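PDB 5Y6I: transcriptional regulator KdgR from Pseudomonas aeruginosa, which probably binds DNA as a transcription factor of the IclR family, pairing a helix-turn-helix domain with a C-terminal domain of the GAF clan. Local coordinates for residues 33-38 with 71-76; 107-112 with 130-135; 115-120 with 162-167; 148-153 with 199-204; 225-230 with 246-251. All blocks are in the same frame, centred on the assembly; numbering follows the deposited sequence.

Contact 1: 33-38 with 71-76; sequences SPATSL and TNHYSL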
# COMPACT_ATOMS: atom_id res chain seq x y z
N SER A 33 10.11 12.40 9.72
CA SER A 33 8.74 12.76 9.89
C SER A 33 8.27 13.63 8.76
O SER A 33 8.53 13.34 7.61
CB SER A 33 8.56 13.44 11.24
OG SER A 33 7.26 13.23 11.72
N PRO A 34 7.60 14.71 9.10
CA PRO A 34 6.99 15.63 8.16
C PRO A 34 7.78 16.86 7.87
O PRO A 34 7.66 17.40 6.79
CB PRO A 34 5.76 16.03 8.94
CG PRO A 34 6.18 15.96 10.36
CD PRO A 34 7.16 14.84 10.45
N ALA A 35 8.59 17.30 8.81
CA ALA A 35 9.33 18.53 8.54
C ALA A 35 10.64 18.48 9.30
O ALA A 35 10.69 17.97 10.42
CB ALA A 35 8.52 19.77 8.98
N THR A 36 11.72 19.01 8.70
CA THR A 36 13.01 18.92 9.35
C THR A 36 13.84 20.18 9.11
O THR A 36 13.68 20.87 8.10
CB THR A 36 13.78 17.63 8.91
OG1 THR A 36 15.00 17.52 9.65
CG2 THR A 36 14.07 17.60 7.41
N SER A 37 14.70 20.50 10.07
CA SER A 37 15.70 21.55 9.89
C SER A 37 16.98 20.97 9.30
O SER A 37 17.16 19.76 9.22
CB SER A 37 16.00 22.25 11.22
OG SER A 37 16.97 21.52 11.95
N LEU A 38 17.89 21.86 8.89
CA LEU A 38 19.12 21.42 8.23
C LEU A 38 19.99 20.61 9.18
O LEU A 38 20.43 19.50 8.84
CB LEU A 38 19.90 22.61 7.67
CG LEU A 38 21.29 22.22 7.15
CD1 LEU A 38 21.13 21.48 5.83
CD2 LEU A 38 22.18 23.45 6.95
N THR A 71 7.85 28.54 8.22
CA THR A 71 8.69 27.88 9.21
C THR A 71 10.07 27.51 8.68
O THR A 71 10.96 27.21 9.49
CB THR A 71 7.98 26.61 9.70
OG1 THR A 71 8.57 26.18 10.94
CG2 THR A 71 8.11 25.51 8.68
N ASN A 72 10.27 27.53 7.36
CA ASN A 72 11.52 27.20 6.68
C ASN A 72 11.89 25.74 6.80
O ASN A 72 13.01 25.37 6.45
CB ASN A 72 12.69 28.05 7.18
CG ASN A 72 12.68 29.44 6.61
OD1 ASN A 72 12.24 29.65 5.48
ND2 ASN A 72 13.14 30.41 7.39
N HIS A 73 10.98 24.89 7.28
CA HIS A 73 11.31 23.49 7.44
C HIS A 73 11.30 22.79 6.09
O HIS A 73 10.57 23.18 5.18
CB HIS A 73 10.33 22.81 8.39
CG HIS A 73 10.58 23.11 9.84
ND1 HIS A 73 9.56 23.44 10.71
CD2 HIS A 73 11.72 23.12 10.56
CE1 HIS A 73 10.07 23.64 11.91
NE2 HIS A 73 11.38 23.46 11.85
N TYR A 74 12.13 21.74 5.99
CA TYR A 74 12.23 20.93 4.78
C TYR A 74 11.34 19.71 4.89
O TYR A 74 11.26 19.08 5.95
CB TYR A 74 13.68 20.48 4.55
CG TYR A 74 14.62 21.62 4.27
CD1 TYR A 74 14.66 22.24 3.02
CD2 TYR A 74 15.47 22.10 5.26
CE1 TYR A 74 15.52 23.31 2.76
CE2 TYR A 74 16.33 23.17 5.02
CZ TYR A 74 16.35 23.76 3.78
OH TYR A 74 17.22 24.81 3.58
N SER A 75 10.68 19.37 3.79
CA SER A 75 9.83 18.20 3.75
C SER A 75 9.82 17.63 2.34
O SER A 75 10.44 18.18 1.43
CB SER A 75 8.41 18.56 4.21
OG SER A 75 7.99 19.76 3.57
N LEU A 76 9.11 16.53 2.17
CA LEU A 76 9.09 15.87 0.88
C LEU A 76 8.22 16.64 -0.09
O LEU A 76 7.16 17.15 0.28
CB LEU A 76 8.61 14.44 1.00
CG LEU A 76 9.51 13.59 1.89
CD1 LEU A 76 8.75 12.40 2.48
CD2 LEU A 76 10.69 13.13 1.07
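T36 and Y74 face each other as an antiparallel hydrogen-bonded pair, a single bridge and not a ladder. T36 N donates to Y74 O at 2.8 Å, and the return bond from Y74 N to T36 O is nearly straight, with 173° at the hydrogen. Y74 O also takes a CA-H...O contact from A35 CA at 3.3 Å. Beside the bridge, T36 CG2 reaches to 4.1 Å from Y74 CB. T36 O lies at the edge of the Y74 ring, near its plane and 3.6 Å from CD2. The ring continues past this carbonyl to L38, whose CB is 4.5 Å from Y74 CE2. H73, next to the bridge, sets its CB 3.6 Å from A35 CB. Behind this first shell, T36 turns OG1 anti to its backbone N (chi1 -175°), and the hydroxyl donates to a lone pair of S37 O in the carbonyl plane. S37 is the N-cap of helix 38-45, its OG making a weak bond to R40 N. On its other side, strand 74-76 pairs with strand 65-67 through S75 and V66, so the 33-38 segment adds a single bridge to this hairpin, the wing of a winged helix-turn-helix domain. Y74 packs on L29 of helix 18-31 and on L56 and I60 of helix 49-61; T36 also leans on L29, and P34 touches S90 of the second subunit.

Contact 2: 107-112 with 130-135; sequences VLNETC and AVRAVT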
# COMPACT_ATOMS: atom_id res chain seq x y z
N VAL A 107 16.10 -24.90 2.59
CA VAL A 107 16.84 -25.06 3.84
C VAL A 107 16.16 -26.04 4.78
O VAL A 107 16.84 -26.77 5.51
CB VAL A 107 17.06 -23.70 4.54
CG1 VAL A 107 18.15 -22.92 3.84
CG2 VAL A 107 15.78 -22.93 4.56
N LEU A 108 14.83 -26.08 4.79
CA LEU A 108 14.11 -27.04 5.61
C LEU A 108 13.90 -28.37 4.92
O LEU A 108 13.68 -29.38 5.60
CB LEU A 108 12.75 -26.48 6.00
CG LEU A 108 12.82 -25.11 6.68
CD1 LEU A 108 11.44 -24.56 6.94
CD2 LEU A 108 13.59 -25.26 7.98
N ASN A 109 13.98 -28.40 3.59
CA ASN A 109 13.44 -29.49 2.78
C ASN A 109 12.08 -29.91 3.31
O ASN A 109 11.81 -31.08 3.56
CB ASN A 109 14.40 -30.68 2.72
CG ASN A 109 14.09 -31.60 1.55
OD1 ASN A 109 13.41 -31.21 0.59
ND2 ASN A 109 14.60 -32.83 1.61
N GLU A 110 11.21 -28.92 3.52
CA GLU A 110 9.83 -29.16 3.88
C GLU A 110 8.95 -28.33 2.96
O GLU A 110 9.38 -27.28 2.45
CB GLU A 110 9.55 -28.82 5.36
CG GLU A 110 10.58 -29.39 6.33
CD GLU A 110 10.08 -30.65 7.04
OE1 GLU A 110 9.11 -31.25 6.52
OE2 GLU A 110 10.67 -31.07 8.08
N THR A 111 7.73 -28.80 2.71
CA THR A 111 6.84 -28.08 1.80
C THR A 111 6.39 -26.77 2.44
O THR A 111 5.81 -26.77 3.53
CB THR A 111 5.65 -28.97 1.43
OG1 THR A 111 6.15 -30.17 0.84
CG2 THR A 111 4.76 -28.27 0.41
N CYS A 112 6.68 -25.65 1.77
CA CYS A 112 6.23 -24.33 2.18
C CYS A 112 5.23 -23.81 1.16
O CYS A 112 5.35 -24.10 -0.04
CB CYS A 112 7.39 -23.33 2.30
SG CYS A 112 8.81 -23.96 3.23
N ALA A 130 8.59 -30.27 -0.97
CA ALA A 130 9.80 -30.97 -0.58
C ALA A 130 10.02 -32.14 -1.52
O ALA A 130 9.08 -32.86 -1.87
CB ALA A 130 9.71 -31.47 0.86
N VAL A 131 11.26 -32.33 -1.95
CA VAL A 131 11.60 -33.48 -2.76
C VAL A 131 12.10 -34.55 -1.80
O VAL A 131 13.24 -34.52 -1.35
CB VAL A 131 12.62 -33.14 -3.85
CG1 VAL A 131 11.92 -32.50 -5.03
CG2 VAL A 131 13.68 -32.20 -3.29
N ARG A 132 11.21 -35.46 -1.44
CA ARG A 132 11.59 -36.67 -0.75
C ARG A 132 10.86 -37.82 -1.43
O ARG A 132 9.93 -37.59 -2.21
CB ARG A 132 11.25 -36.60 0.75
CG ARG A 132 11.56 -35.25 1.40
CD ARG A 132 11.07 -35.20 2.84
NE ARG A 132 12.16 -35.20 3.82
CZ ARG A 132 12.49 -34.15 4.57
NH1 ARG A 132 11.81 -33.04 4.47
NH2 ARG A 132 13.49 -34.22 5.43
N ALA A 133 11.32 -39.04 -1.15
CA ALA A 133 10.72 -40.24 -1.74
C ALA A 133 9.21 -40.11 -1.84
O ALA A 133 8.61 -40.32 -2.89
CB ALA A 133 11.11 -41.47 -0.91
N VAL A 134 8.58 -39.70 -0.74
CA VAL A 134 7.15 -39.42 -0.72
C VAL A 134 6.95 -38.25 0.23
O VAL A 134 7.59 -38.19 1.28
CB VAL A 134 6.37 -40.67 -0.27
CG1 VAL A 134 4.98 -40.29 0.12
CG2 VAL A 134 6.33 -41.69 -1.37
N THR A 135 6.12 -37.28 -0.16
CA THR A 135 5.90 -36.13 0.72
C THR A 135 4.44 -35.69 0.66
O THR A 135 3.76 -35.86 -0.35
CB THR A 135 6.76 -34.90 0.36
OG1 THR A 135 6.16 -34.19 -0.73
CG2 THR A 135 8.18 -35.32 -0.04
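N109 gives up the most surface here, meeting A130 with its carbonyl and R132 with its side-chain amide. Its CG is anti to the backbone N (chi1 -161°), and the amide reaches tip to tip toward R132. As modelled, the N109 amide and R132 guanidinium planes are 18° apart and stacked, with N109 ND2 3.9 Å above the guanidinium, over its centre. The exact place of R132 NH1 is doubtful, because it is modelled too close to N109 O; the stack and the long salt bridge from R132 NH1 to E110 OE1, at 3.8 Å, are correspondingly uncertain. A130 turns its methyl toward the 107-112 segment, where CB sits 3.4 Å from N109 O and 3.7 Å from N109 OD1. Its backbone is held as well: A130 N donates to T111 OG1 at 3.0 Å, with an angle of 157° at the hydrogen. The same hydroxyl is bonded to V136 O, so T111 ties two points of the loop after strand 121-128 to the 107-112 segment. R132 also packs on I235, which E110 touches too. N109 has positive phi and is the first residue to leave helix 93-108, and the chain turns there into the strand. This helix-to-strand turn, with the loop laid across it, lies at one end of the antiparallel sheet of the C-terminal domain, whose sequence family belongs to the GAF clan.

Contact 3: 115-120 with 162-167; sequences AVWGNR and REVAEL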
# COMPACT_ATOMS: atom_id res chain seq x y z
N ALA A 115 -0.41 -18.41 1.11
CA ALA A 115 -1.85 -18.24 1.01
C ALA A 115 -2.19 -16.77 1.17
O ALA A 115 -1.52 -16.04 1.90
CB ALA A 115 -2.58 -19.05 2.08
N VAL A 116 -3.24 -16.36 0.46
CA VAL A 116 -3.83 -15.03 0.59
C VAL A 116 -5.30 -15.19 0.96
O VAL A 116 -5.86 -16.29 0.92
CB VAL A 116 -3.70 -14.19 -0.69
CG1 VAL A 116 -2.21 -14.11 -1.14
CG2 VAL A 116 -4.60 -14.78 -1.79
N TRP A 117 -5.94 -14.08 1.30
CA TRP A 117 -7.32 -14.08 1.79
C TRP A 117 -8.28 -13.79 0.63
O TRP A 117 -8.22 -12.72 0.02
CB TRP A 117 -7.49 -13.07 2.92
CG TRP A 117 -8.84 -13.04 3.53
CD1 TRP A 117 -9.85 -12.12 3.29
CD2 TRP A 117 -9.39 -13.99 4.45
NE1 TRP A 117 -10.95 -12.42 4.04
CE2 TRP A 117 -10.70 -13.57 4.76
CE3 TRP A 117 -8.88 -15.13 5.06
CZ2 TRP A 117 -11.52 -14.27 5.65
CZ3 TRP A 117 -9.70 -15.83 5.95
CH2 TRP A 117 -11.00 -15.40 6.23
N GLY A 118 -9.14 -14.76 0.33
CA GLY A 118 -10.08 -14.64 -0.76
C GLY A 118 -11.50 -14.74 -0.25
O GLY A 118 -11.76 -14.92 0.94
N ASN A 119 -12.46 -14.65 -1.16
CA ASN A 119 -13.85 -14.74 -0.77
C ASN A 119 -14.24 -15.95 0.06
O ASN A 119 -15.32 -15.98 0.63
CB ASN A 119 -14.74 -14.66 -1.99
CG ASN A 119 -14.47 -15.77 -2.95
OD1 ASN A 119 -13.55 -16.53 -2.76
ND2 ASN A 119 -15.27 -15.86 -3.98
N ARG A 120 -13.39 -16.96 0.14
CA ARG A 120 -13.71 -18.12 0.96
C ARG A 120 -12.71 -18.37 2.02
O ARG A 120 -12.71 -19.43 2.61
CB ARG A 120 -13.83 -19.39 0.14
CG ARG A 120 -14.82 -19.31 -1.00
CD ARG A 120 -16.25 -19.37 -0.54
NE ARG A 120 -17.17 -18.94 -1.59
CZ ARG A 120 -18.05 -17.96 -1.46
NH1 ARG A 120 -18.15 -17.30 -0.32
NH2 ARG A 120 -18.83 -17.63 -2.48
N ARG A 162 -14.42 -8.47 11.30
CA ARG A 162 -15.58 -8.29 10.44
C ARG A 162 -15.46 -9.10 9.15
O ARG A 162 -16.46 -9.63 8.65
CB ARG A 162 -15.76 -6.80 10.15
CG ARG A 162 -16.68 -6.50 9.01
CD ARG A 162 -18.12 -6.52 9.47
NE ARG A 162 -19.02 -6.59 8.34
CZ ARG A 162 -20.17 -5.92 8.27
NH1 ARG A 162 -20.52 -5.10 9.25
NH2 ARG A 162 -20.94 -6.04 7.20
N GLU A 163 -14.26 -9.22 8.58
CA GLU A 163 -14.14 -9.97 7.35
C GLU A 163 -13.81 -11.45 7.57
O GLU A 163 -13.60 -12.17 6.58
CB GLU A 163 -13.12 -9.33 6.41
CG GLU A 163 -11.92 -8.71 7.07
CD GLU A 163 -10.96 -8.13 6.03
OE1 GLU A 163 -10.36 -7.07 6.29
OE2 GLU A 163 -10.82 -8.75 4.96
N VAL A 164 -13.77 -11.92 8.81
CA VAL A 164 -13.64 -13.34 9.07
C VAL A 164 -14.93 -13.96 9.60
O VAL A 164 -15.18 -15.15 9.37
CB VAL A 164 -12.47 -13.64 10.03
CG1 VAL A 164 -11.21 -12.92 9.62
CG2 VAL A 164 -12.82 -13.40 11.46
N ALA A 165 -15.79 -13.16 10.26
CA ALA A 165 -16.83 -13.72 11.10
C ALA A 165 -17.85 -14.52 10.31
O ALA A 165 -18.30 -15.58 10.76
CB ALA A 165 -17.52 -12.59 11.88
N GLU A 166 -18.25 -14.04 9.12
CA GLU A 166 -19.32 -14.72 8.40
C GLU A 166 -18.91 -16.14 8.03
O GLU A 166 -19.61 -17.10 8.36
CB GLU A 166 -19.73 -13.95 7.15
CG GLU A 166 -20.65 -14.78 6.25
CD GLU A 166 -21.02 -14.07 4.96
OE1 GLU A 166 -22.22 -13.72 4.81
OE2 GLU A 166 -20.12 -13.88 4.11
N LEU A 167 -17.77 -16.29 7.35
CA LEU A 167 -17.34 -17.64 7.00
C LEU A 167 -17.05 -18.45 8.25
O LEU A 167 -17.35 -19.65 8.29
CB LEU A 167 -16.12 -17.61 6.05
CG LEU A 167 -14.75 -17.00 6.34
CD1 LEU A 167 -13.76 -18.06 6.79
CD2 LEU A 167 -14.21 -16.29 5.10
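E163 meets W117 with both its backbone and its side chain. E163 O lies at the edge of the indole, near the ring plane, 3.1 Å from W117 CZ2. The carboxylate crosses the indole with planes 74° apart, and E163 OE2 comes to 3.8 Å from W117 NE1. E163 OE1 also makes a long, weak ion pair with R105 of the second subunit, whose V131 packs on both E163 and W117. Next along, V164 adds CG1, 4.2 Å from W117 CZ2. W117 CG is anti to its backbone N (chi1 -177°), and the indole extends from there to the helix. Strand 111-118 belongs to the antiparallel sheet of the C-terminal domain, and helix 162-171 stands off it: the axes of the two short segments run 79° apart and come no closer than 11.1 Å, and W117 makes most of the contact between them. The indole also meets the ring of F155 from helix 150-158. One turn later, L167 and W117 approach tip to tip, L167 CD2 being 3.4 Å from W117 CZ2 and similarly close to CH2. The same methyl lies 4.0 Å from the backbone C of R120, where the chain has left the strand, and L146 touches both L167 and W117.

Contact 4: 148-153 with 199-204; sequences GSSTGL and HAIHGL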
# COMPACT_ATOMS: atom_id res chain seq x y z
N GLY A 148 -9.39 -24.68 11.54
CA GLY A 148 -8.83 -26.02 11.57
C GLY A 148 -7.42 -26.11 11.03
O GLY A 148 -6.79 -27.16 11.16
N SER A 149 -6.90 -25.02 10.44
CA SER A 149 -5.55 -25.00 9.88
C SER A 149 -4.72 -23.90 10.53
O SER A 149 -5.25 -22.97 11.15
CB SER A 149 -5.58 -24.81 8.36
OG SER A 149 -6.25 -23.62 7.99
N SER A 150 -3.40 -24.00 10.38
CA SER A 150 -2.50 -22.99 10.93
C SER A 150 -2.54 -21.72 10.10
O SER A 150 -2.39 -20.62 10.62
CB SER A 150 -1.08 -23.53 11.00
OG SER A 150 -0.68 -24.03 9.74
N THR A 151 -2.72 -21.88 8.79
CA THR A 151 -2.90 -20.75 7.90
C THR A 151 -4.16 -19.97 8.24
O THR A 151 -4.17 -18.73 8.21
CB THR A 151 -2.96 -21.28 6.47
OG1 THR A 151 -1.86 -22.19 6.25
CG2 THR A 151 -2.88 -20.18 5.48
N GLY A 152 -5.25 -20.68 8.56
CA GLY A 152 -6.49 -20.01 8.89
C GLY A 152 -6.44 -19.30 10.22
O GLY A 152 -7.10 -18.27 10.41
N LEU A 153 -5.65 -19.83 11.16
CA LEU A 153 -5.58 -19.19 12.48
C LEU A 153 -4.79 -17.89 12.43
O LEU A 153 -5.17 -16.91 13.09
CB LEU A 153 -4.98 -20.15 13.51
CG LEU A 153 -5.81 -21.40 13.82
CD1 LEU A 153 -5.63 -21.88 15.25
CD2 LEU A 153 -7.27 -21.15 13.56
N HIS A 199 2.15 -19.35 14.36
CA HIS A 199 1.33 -20.37 15.00
C HIS A 199 1.67 -21.76 14.47
O HIS A 199 1.83 -21.94 13.26
CB HIS A 199 -0.16 -20.12 14.79
CG HIS A 199 -1.02 -20.93 15.69
ND1 HIS A 199 -1.00 -20.78 17.06
CD2 HIS A 199 -1.87 -21.95 15.43
CE1 HIS A 199 -1.83 -21.65 17.61
NE2 HIS A 199 -2.37 -22.38 16.64
N ALA A 200 1.75 -22.72 15.38
CA ALA A 200 1.96 -24.12 15.08
C ALA A 200 0.68 -24.92 15.32
O ALA A 200 -0.11 -24.60 16.21
CB ALA A 200 3.08 -24.70 15.95
N ILE A 201 0.49 -25.97 14.51
CA ILE A 201 -0.62 -26.91 14.68
C ILE A 201 -0.11 -28.33 14.51
O ILE A 201 0.68 -28.61 13.59
CB ILE A 201 -1.80 -26.66 13.72
CG1 ILE A 201 -1.42 -27.04 12.27
CG2 ILE A 201 -2.31 -25.23 13.84
CD1 ILE A 201 -2.60 -27.36 11.36
N HIS A 202 -0.56 -29.22 15.37
CA HIS A 202 -0.16 -30.62 15.36
C HIS A 202 -1.36 -31.42 14.84
O HIS A 202 -2.20 -31.87 15.62
CB HIS A 202 0.30 -31.05 16.75
CG HIS A 202 1.19 -30.05 17.42
ND1 HIS A 202 2.15 -29.34 16.73
CD2 HIS A 202 1.24 -29.61 18.70
CE1 HIS A 202 2.77 -28.52 17.57
NE2 HIS A 202 2.23 -28.66 18.77
N GLY A 203 -1.45 -31.56 13.52
CA GLY A 203 -2.48 -32.39 12.92
C GLY A 203 -3.89 -31.85 12.97
O GLY A 203 -4.81 -32.57 12.56
N LEU A 204 -4.08 -30.62 13.44
CA LEU A 204 -5.42 -30.04 13.56
C LEU A 204 -6.22 -30.17 12.25
O LEU A 204 -7.40 -30.53 12.27
CB LEU A 204 -5.31 -28.57 14.00
CG LEU A 204 -4.82 -28.36 15.45
CD1 LEU A 204 -4.69 -26.90 15.79
CD2 LEU A 204 -5.76 -29.01 16.43
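I201 lies against S150, at the first turn of helix 150-158. From I201 CB, itself 4.2 Å from S150 CB, the side chain forks into two branches. CG2 is anti to the carbonyl carbon and comes to 3.5 Å from S150 CB, while CG1, between the backbone N and carbonyl carbon (chi1 71°), passes the same carbon at 3.7 Å. The tip, I201 CD1, goes on to the backbone, ending 3.6 Å from S150 N and a little farther from S149 CA. The ends of the contact are simpler: L204 CB approaches G148 O at 3.5 Å, and L153 CD1 meets the imidazole of H199 at NE2, 3.6 Å away. L153 and H199 both also touch L189 and I193 of helix 183-196. S149 is the N-cap of the helix, its OG accepting from G152 N at 3.2 Å and also bonding to P145 O. S150 OG bonds to S213 OG, on the strand next to 199-202 in the sheet. With the serine hydroxyls engaged away from the 199-204 segment and no hydrogen bond between the two segments, the helix start meets that segment by van der Waals contact, mostly of aliphatic carbons, with the H199 imidazole and G148 O also involved.

Contact 5: 225-230 with 246-251; sequences AVLTVV and ERLLAT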
# COMPACT_ATOMS: atom_id res chain seq x y z
N ALA A 225 -0.31 -11.84 3.02
CA ALA A 225 -0.34 -13.27 2.82
C ALA A 225 0.02 -13.95 4.14
O ALA A 225 0.34 -13.28 5.14
CB ALA A 225 0.61 -13.70 1.70
N VAL A 226 -0.06 -15.28 4.14
CA VAL A 226 0.46 -16.12 5.21
C VAL A 226 1.38 -17.14 4.57
O VAL A 226 1.06 -17.70 3.51
CB VAL A 226 -0.66 -16.82 6.00
CG1 VAL A 226 -0.08 -17.67 7.15
CG2 VAL A 226 -1.62 -15.79 6.54
N LEU A 227 2.54 -17.35 5.18
CA LEU A 227 3.53 -18.28 4.68
C LEU A 227 3.68 -19.39 5.72
O LEU A 227 3.64 -19.12 6.93
CB LEU A 227 4.88 -17.59 4.42
CG LEU A 227 5.77 -18.24 3.36
CD1 LEU A 227 6.75 -17.20 2.82
CD2 LEU A 227 6.52 -19.45 3.90
N THR A 228 3.86 -20.61 5.25
CA THR A 228 3.49 -21.77 6.04
C THR A 228 4.34 -22.97 5.67
O THR A 228 4.49 -23.27 4.48
CB THR A 228 2.03 -22.10 5.79
OG1 THR A 228 1.81 -21.86 4.40
CG2 THR A 228 1.12 -21.20 6.54
N VAL A 229 4.84 -23.68 6.68
CA VAL A 229 5.65 -24.88 6.50
C VAL A 229 4.84 -26.08 6.99
O VAL A 229 4.09 -25.99 7.96
CB VAL A 229 6.98 -24.76 7.25
CG1 VAL A 229 7.78 -26.08 7.18
CG2 VAL A 229 7.80 -23.59 6.71
N VAL A 230 5.01 -27.22 6.32
CA VAL A 230 4.12 -28.34 6.60
C VAL A 230 4.84 -29.65 6.31
O VAL A 230 5.71 -29.72 5.44
CB VAL A 230 2.81 -28.15 5.81
CG1 VAL A 230 3.09 -28.11 4.33
CG2 VAL A 230 1.77 -29.20 6.17
N GLU A 246 12.33 -19.79 13.32
CA GLU A 246 13.19 -18.65 12.96
C GLU A 246 13.37 -18.54 11.46
O GLU A 246 13.21 -17.45 10.89
CB GLU A 246 14.55 -18.79 13.66
CG GLU A 246 14.53 -19.27 15.15
CD GLU A 246 14.12 -20.75 15.32
OE1 GLU A 246 14.45 -21.40 16.34
OE2 GLU A 246 13.42 -21.25 14.43
N ARG A 247 13.73 -19.64 10.79
CA ARG A 247 13.79 -19.61 9.33
C ARG A 247 12.49 -19.08 8.76
O ARG A 247 12.49 -18.22 7.87
CB ARG A 247 14.09 -21.01 8.78
CG ARG A 247 15.42 -21.58 9.21
CD ARG A 247 16.54 -20.61 8.92
NE ARG A 247 17.86 -21.22 9.05
CZ ARG A 247 18.98 -20.64 8.64
NH1 ARG A 247 18.91 -19.44 8.08
NH2 ARG A 247 20.15 -21.24 8.78
N LEU A 248 11.36 -19.55 9.30
CA LEU A 248 10.05 -19.09 8.85
C LEU A 248 9.91 -17.59 9.04
O LEU A 248 9.50 -16.86 8.12
CB LEU A 248 8.93 -19.81 9.60
CG LEU A 248 7.52 -19.33 9.25
CD1 LEU A 248 7.23 -19.31 7.75
CD2 LEU A 248 6.50 -20.16 9.98
N LEU A 249 10.25 -17.11 10.25
CA LEU A 249 10.10 -15.69 10.56
C LEU A 249 11.10 -14.84 9.78
O LEU A 249 10.73 -13.82 9.20
CB LEU A 249 10.25 -15.48 12.07
CG LEU A 249 9.07 -15.96 12.94
CD1 LEU A 249 9.33 -15.82 14.45
CD2 LEU A 249 7.80 -15.22 12.57
N ALA A 250 12.37 -15.25 9.76
CA ALA A 250 13.36 -14.56 8.94
C ALA A 250 12.87 -14.41 7.50
O ALA A 250 12.98 -13.32 6.91
CB ALA A 250 14.68 -15.32 8.97
N THR A 251 12.30 -15.47 6.93
CA THR A 251 11.75 -15.38 5.58
C THR A 251 10.61 -14.37 5.53
O THR A 251 10.57 -13.51 4.65
CB THR A 251 11.24 -16.75 5.12
OG1 THR A 251 12.30 -17.71 5.16
CG2 THR A 251 10.71 -16.65 3.71
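Strand 223-232 is the middle strand of the five-stranded antiparallel sheet in the C-terminal domain, and helix 244-258 packs on one face of it through L227, V229, L248 and T251. The two short segments run roughly antiparallel, their axes at 156° and 9.4 Å apart. L248 has the largest share of the contact, with L227 next: L248 CG is anti to the backbone N (chi1 177°), and L248 CD1 ends 3.9 Å from L227 CD2 and 3.7 Å from L227 O. The two leucine side chains lie alongside each other, running in opposite senses. V229, on the same face of the strand as L227, adds CG2 at 4.4 Å from L248 CD1. The other methyl of L227, CD1, meets T251 CG2 at 4.1 Å, the two side chains crossing at about a right angle. With T251 OG1 beside its own backbone N, the hydroxyl bonds within the helix while CG2 faces L227. T251 OG1 donates to R247 O at 2.8 Å, and T251 N bonds to that same oxygen from the opposite face of the carbonyl plane. L101 of helix 93-108 touches L227 as well, while L248 also lies on L212 and A214 of the neighbouring strand. T228 CB points away from the helix, and OG1 bonds to F113 O. Between these segments no hydrogen bond forms: helix and sheet meet by van der Waals contact of aliphatic groups, with L248 CD1 also against a strand carbonyl, and T251 OG1 is taken up within its own helix.

How the contacts relate
Contact 1 stands apart in the helix-turn-helix domain, its centre 39 Å from that of contact 5 and 52 Å from that of contact 2. The other four share the C-terminal domain and its sheet. Contact 5 lies at the hub. Its strand pairs with strand 111-118, V230 N approaching T111 O of contact 2 at 2.9 Å and V226 N approaching A115 O of contact 3 at 2.8 Å. T151 of contact 4 packs on V226 and T228, on the sheet face away from helix 244-258, and also on A115 of contact 3. Contacts 2 and 3 use opposite ends of strand 111-118, with centres 29 Å apart. Contacts 1 and 3 both touch the second subunit.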